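Local coordinates for protein lysozyme (Penaeus vannamei, PDB 6UKC) that probably hydrolyses the beta-1,4 linkages of bacterial peptidoglycan and of chitodextrins, as a C-type lysozyme of glycosyl hydrolase family 22, at residues 29-33 against 111-117; 64-68 against 78-82. All blocks are in the same frame, centred on the assembly; numbering follows the deposited sequence.

Contact 1 of 2, residues 29-33 against 111-117; sequences NWVCI and YSAWVAY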
loop_
_atom_site.group_PDB
_atom_site.type_symbol
_atom_site.label_atom_id
_atom_site.label_comp_id
_atom_site.label_asym_id
_atom_site.label_seq_id
_atom_site.Cartn_x
_atom_site.Cartn_y
_atom_site.Cartn_z
ATOM N N ASN A 29 9.761 1.703 1.574
ATOM C CA ASN A 29 8.714 0.984 2.340
ATOM C C ASN A 29 7.512 0.715 1.422
ATOM O O ASN A 29 6.978 -0.411 1.487
ATOM C CB ASN A 29 8.362 1.711 3.638
ATOM C CG ASN A 29 9.361 1.424 4.742
ATOM O OD1 ASN A 29 9.522 0.279 5.129
ATOM N ND2 ASN A 29 10.082 2.435 5.210
ATOM N N TRP A 30 7.055 1.686 0.620
ATOM C CA TRP A 30 5.823 1.446 -0.181
ATOM C C TRP A 30 6.146 0.437 -1.296
ATOM O O TRP A 30 5.319 -0.485 -1.541
ATOM C CB TRP A 30 5.185 2.751 -0.704
ATOM C CG TRP A 30 4.542 3.611 0.344
ATOM C CD1 TRP A 30 4.751 4.951 0.521
ATOM C CD2 TRP A 30 3.546 3.231 1.325
ATOM N NE1 TRP A 30 3.985 5.427 1.556
ATOM C CE2 TRP A 30 3.236 4.398 2.073
ATOM C CE3 TRP A 30 2.894 2.035 1.659
ATOM C CZ2 TRP A 30 2.318 4.397 3.120
ATOM C CZ3 TRP A 30 1.999 2.028 2.710
ATOM C CH2 TRP A 30 1.705 3.196 3.419
ATOM N N VAL A 31 7.311 0.554 -1.937
ATOM C CA VAL A 31 7.715 -0.403 -3.016
ATOM C C VAL A 31 7.699 -1.845 -2.464
ATOM O O VAL A 31 7.101 -2.781 -3.116
ATOM C CB VAL A 31 9.089 -0.016 -3.588
ATOM C CG1 VAL A 31 9.664 -1.093 -4.489
ATOM C CG2 VAL A 31 9.033 1.325 -4.323
ATOM N N CYS A 32 8.347 -2.051 -1.318
ATOM C CA CYS A 32 8.468 -3.386 -0.684
ATOM C C CYS A 32 7.058 -3.934 -0.395
ATOM O O CYS A 32 6.787 -5.143 -0.752
ATOM C CB CYS A 32 9.299 -3.342 0.588
ATOM S SG CYS A 32 9.673 -5.000 1.203
ATOM N N ILE A 33 6.211 -3.103 0.237
ATOM C CA ILE A 33 4.828 -3.500 0.626
ATOM C C ILE A 33 4.055 -3.861 -0.641
ATOM O O ILE A 33 3.459 -4.968 -0.632
ATOM C CB ILE A 33 4.124 -2.435 1.480
ATOM C CG1 ILE A 33 4.784 -2.357 2.858
ATOM C CG2 ILE A 33 2.628 -2.723 1.591
ATOM C CD1 ILE A 33 4.449 -1.096 3.615
ATOM N N TYR A 111 3.606 0.899 9.450
ATOM C CA TYR A 111 3.501 -0.074 8.331
ATOM C C TYR A 111 3.113 -1.468 8.834
ATOM O O TYR A 111 2.831 -2.318 7.980
ATOM C CB TYR A 111 4.797 -0.122 7.534
ATOM C CG TYR A 111 5.172 1.173 6.870
ATOM C CD1 TYR A 111 4.502 1.628 5.746
ATOM C CD2 TYR A 111 6.258 1.908 7.311
ATOM C CE1 TYR A 111 4.867 2.801 5.102
ATOM C CE2 TYR A 111 6.633 3.085 6.679
ATOM C CZ TYR A 111 5.940 3.534 5.567
ATOM O OH TYR A 111 6.340 4.686 4.933
ATOM N N SER A 112 3.075 -1.689 10.152
ATOM C CA SER A 112 2.785 -3.011 10.766
ATOM C C SER A 112 1.325 -3.419 10.510
ATOM O O SER A 112 1.000 -4.574 10.789
ATOM C CB SER A 112 3.156 -3.050 12.226
ATOM O OG SER A 112 2.262 -2.293 13.021
ATOM N N ALA A 113 0.502 -2.543 9.912
ATOM C CA ALA A 113 -0.886 -2.827 9.463
ATOM C C ALA A 113 -0.882 -3.793 8.269
ATOM O O ALA A 113 -1.942 -4.401 8.002
ATOM C CB ALA A 113 -1.598 -1.548 9.107
ATOM N N TRP A 114 0.262 -3.954 7.596
ATOM C CA TRP A 114 0.414 -4.837 6.403
ATOM C C TRP A 114 1.109 -6.151 6.774
ATOM O O TRP A 114 2.241 -6.099 7.302
ATOM C CB TRP A 114 1.184 -4.111 5.301
ATOM C CG TRP A 114 0.339 -3.147 4.535
ATOM C CD1 TRP A 114 -0.400 -3.424 3.421
ATOM C CD2 TRP A 114 0.145 -1.753 4.818
ATOM N NE1 TRP A 114 -1.047 -2.298 3.000
ATOM C CE2 TRP A 114 -0.716 -1.254 3.822
ATOM C CE3 TRP A 114 0.635 -0.871 5.784
ATOM C CZ2 TRP A 114 -1.117 0.078 3.788
ATOM C CZ3 TRP A 114 0.240 0.444 5.746
ATOM C CH2 TRP A 114 -0.621 0.910 4.758
ATOM N N VAL A 115 0.468 -7.276 6.432
ATOM C CA VAL A 115 1.013 -8.649 6.616
ATOM C C VAL A 115 2.335 -8.737 5.841
ATOM O O VAL A 115 3.315 -9.207 6.429
ATOM C CB VAL A 115 -0.014 -9.724 6.210
ATOM C CG1 VAL A 115 0.504 -11.133 6.436
ATOM C CG2 VAL A 115 -1.324 -9.549 6.963
ATOM N N ALA A 116 2.406 -8.226 4.606
ATOM C CA ALA A 116 3.645 -8.287 3.785
ATOM C C ALA A 116 4.770 -7.507 4.472
ATOM O O ALA A 116 5.949 -7.929 4.359
ATOM C CB ALA A 116 3.411 -7.777 2.378
ATOM N N TYR A 117 4.438 -6.400 5.144
ATOM C CA TYR A 117 5.454 -5.543 5.810
ATOM C C TYR A 117 6.091 -6.352 6.944
ATOM O O TYR A 117 7.322 -6.376 7.040
ATOM C CB TYR A 117 4.896 -4.205 6.310
ATOM C CG TYR A 117 5.918 -3.437 7.113
ATOM C CD1 TYR A 117 6.922 -2.711 6.492
ATOM C CD2 TYR A 117 5.937 -3.513 8.498
ATOM C CE1 TYR A 117 7.892 -2.048 7.222
ATOM C CE2 TYR A 117 6.893 -2.851 9.246
ATOM C CZ TYR A 117 7.877 -2.116 8.604
ATOM O OH TYR A 117 8.812 -1.459 9.340
#

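Contact 2 of 2, residues 64-68 against 78-82; sequences YWCGS and PCSDL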
loop_
_atom_site.group_PDB
_atom_site.type_symbol
_atom_site.label_atom_id
_atom_site.label_comp_id
_atom_site.label_asym_id
_atom_site.label_seq_id
_atom_site.Cartn_x
_atom_site.Cartn_y
_atom_site.Cartn_z
ATOM N N TYR A 64 -12.577 -1.843 7.301
ATOM C CA TYR A 64 -12.212 -0.612 8.072
ATOM C C TYR A 64 -12.029 0.627 7.179
ATOM O O TYR A 64 -12.354 1.741 7.607
ATOM C CB TYR A 64 -10.922 -0.855 8.872
ATOM C CG TYR A 64 -10.911 -2.160 9.629
ATOM C CD1 TYR A 64 -11.689 -2.334 10.771
ATOM C CD2 TYR A 64 -10.167 -3.242 9.174
ATOM C CE1 TYR A 64 -11.706 -3.540 11.457
ATOM C CE2 TYR A 64 -10.173 -4.457 9.850
ATOM C CZ TYR A 64 -10.944 -4.602 10.993
ATOM O OH TYR A 64 -10.945 -5.784 11.663
ATOM N N TRP A 65 -11.492 0.460 5.976
ATOM C CA TRP A 65 -10.692 1.502 5.281
ATOM C C TRP A 65 -11.461 2.123 4.119
ATOM O O TRP A 65 -11.434 3.366 4.000
ATOM C CB TRP A 65 -9.345 0.926 4.828
ATOM C CG TRP A 65 -8.531 0.388 5.968
ATOM C CD1 TRP A 65 -8.143 -0.906 6.152
ATOM C CD2 TRP A 65 -8.051 1.107 7.120
ATOM N NE1 TRP A 65 -7.417 -1.032 7.307
ATOM C CE2 TRP A 65 -7.351 0.186 7.927
ATOM C CE3 TRP A 65 -8.126 2.433 7.543
ATOM C CZ2 TRP A 65 -6.764 0.543 9.137
ATOM C CZ3 TRP A 65 -7.516 2.793 8.722
ATOM C CH2 TRP A 65 -6.854 1.863 9.510
ATOM N N CYS A 66 -12.150 1.318 3.314
ATOM C CA CYS A 66 -12.984 1.820 2.186
ATOM C C CYS A 66 -14.378 1.180 2.206
ATOM O O CYS A 66 -14.545 0.135 2.878
ATOM C CB CYS A 66 -12.302 1.534 0.859
ATOM S SG CYS A 66 -12.003 -0.234 0.662
ATOM N N GLY A 67 -15.319 1.794 1.474
ATOM C CA GLY A 67 -16.608 1.186 1.100
ATOM C C GLY A 67 -17.702 1.502 2.106
ATOM O O GLY A 67 -17.647 0.925 3.197
ATOM N N SER A 68 -18.653 2.375 1.740
ATOM C CA SER A 68 -19.871 2.772 2.513
ATOM C C SER A 68 -20.684 1.555 2.986
ATOM O O SER A 68 -21.191 1.585 4.123
ATOM C CB SER A 68 -20.757 3.668 1.675
ATOM O OG SER A 68 -20.265 4.998 1.670
ATOM N N PRO A 78 -15.005 4.908 -1.866
ATOM C CA PRO A 78 -15.356 3.629 -2.473
ATOM C C PRO A 78 -14.088 2.796 -2.779
ATOM O O PRO A 78 -13.122 3.327 -3.381
ATOM C CB PRO A 78 -16.108 3.967 -3.779
ATOM C CG PRO A 78 -15.903 5.449 -4.015
ATOM C CD PRO A 78 -15.356 6.046 -2.732
ATOM N N CYS A 79 -14.124 1.510 -2.407
ATOM C CA CYS A 79 -12.985 0.570 -2.538
ATOM C C CYS A 79 -12.510 0.528 -3.994
ATOM O O CYS A 79 -11.296 0.465 -4.187
ATOM C CB CYS A 79 -13.344 -0.816 -2.015
ATOM S SG CYS A 79 -13.742 -0.847 -0.245
ATOM N N SER A 80 -13.413 0.654 -4.970
ATOM C CA SER A 80 -13.092 0.695 -6.430
ATOM C C SER A 80 -12.024 1.766 -6.695
ATOM O O SER A 80 -11.126 1.509 -7.543
ATOM C CB SER A 80 -14.320 0.918 -7.304
ATOM O OG SER A 80 -14.997 2.109 -6.927
ATOM N N ASP A 81 -12.053 2.873 -5.941
ATOM C CA ASP A 81 -11.097 3.994 -6.139
ATOM C C ASP A 81 -9.668 3.544 -5.791
ATOM O O ASP A 81 -8.707 4.195 -6.242
ATOM C CB ASP A 81 -11.530 5.230 -5.346
ATOM C CG ASP A 81 -12.652 6.034 -5.998
ATOM O OD1 ASP A 81 -12.852 5.896 -7.200
ATOM O OD2 ASP A 81 -13.316 6.783 -5.289
ATOM N N LEU A 82 -9.529 2.480 -5.005
ATOM C CA LEU A 82 -8.222 1.903 -4.594
ATOM C C LEU A 82 -7.792 0.837 -5.599
ATOM O O LEU A 82 -6.709 0.261 -5.388
ATOM C CB LEU A 82 -8.367 1.325 -3.185
ATOM C CG LEU A 82 -8.878 2.324 -2.151
ATOM C CD1 LEU A 82 -8.709 1.761 -0.749
ATOM C CD2 LEU A 82 -8.175 3.680 -2.291
#

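Contact 1 of 2, residues 29-33 against 111-117
Start at Tyr111, whose ring lies against helix 24-38. One face takes Asn29 in a CH-pi contact, CB of Asn29 sitting 3.9 Å from the centroid of the Tyr111 ring, while the ring edge points at the six-membered ring of Trp30 in a T-shaped pair with planes at 79°. CD1 of Ile33 also reaches CD1 of Tyr111, at 3.5 Å. The chain then turns, Trp114 N hydrogen-bonding back to Tyr111 O, and brings Trp114 to the N-cap of helix 115-121. The Trp114 indole offers one face to two residues: CG2 of Ile33 rests over its five-membered ring, 3.8 Å from the centroid, and the edge of Trp30 meets the face of its six-membered ring in an offset edge-to-face pair, planes at 81°. Trp30 is thus the middle member of an aromatic cluster. Further on, CB of Tyr117 packs on CG1 of Ile33 at 3.9 Å. The contact joins helix 24-38 to the turn 111-114 and the first residues of helix 115-121, deep in the alpha domain of the lysozyme fold. Trp30 also touches helices 9-20 and 88-105, Trp114 NE1 hydrogen-bonds to Phe58 O just before strand 60-61, and the Cys32-Cys121 disulfide ties helix 24-38 to helix 115-121.

Contact 2 of 2, residues 64-68 against 78-82
Cys66 and Cys79 carry this contact: they have the most surface covered, and they are joined covalently. SG of Cys66 lies 2.1 Å from SG of Cys79, and the chi3 of 95° is close to the relaxed value for a disulfide, so the bridge needs no strained torsion. The two sulfurs are reached differently, with chi1 in the p well at Cys66 and in the m well at Cys79, and the CA-to-CB bond of Cys66 points toward 78-82, whereas that of Cys79 leaves sideways. Beside the bridge, CB of Cys66 packs on CD1 of Leu82 at 3.9 Å. The short 3-10 turn 79-82, in which Asp81 N hydrogen-bonds to Pro78 O and Leu82 N to Cys79 O, places Leu82 on the same side as the cystine.

Gly67 comes next in buried surface. Its N stands 3.5 Å from SG of Cys79, and a CB modelled on it would come within 3.0 Å of that same sulfur, a tight fit; its phi of 92° also suits a residue lacking a side chain. The backbones come closest here, CA of Gly67 being 4.5 Å from CA of Pro78.

The whole lies in the long loop between strand 60-61 and helix 88-105, in the beta domain of the C-type lysozyme fold. Tyr55 of strand 53-55 touches both cysteines, and Leu82 bridges from Ile60 of strand 60-61 to Glu89 and Cys93 of helix 88-105.

From the N terminus the chain lays down helix 9-20 and then helix 24-38, which supplies 29-33. It leaves the alpha domain to make the three-stranded antiparallel sheet and the long loop, where contact 2 closes a small circuit between 64-68 and 78-82. Helix 88-105 then carries it back, and 111-117 meets 29-33 to close the far larger loop of contact 1, which contains contact 2 entirely. The two do not touch: their centres are 19 Å apart and their nearest atoms about 6 Å. Contact 1 draws helices of the alpha domain together, contact 2 cross-links the irregular part of the beta domain, and helix 88-105 borders both.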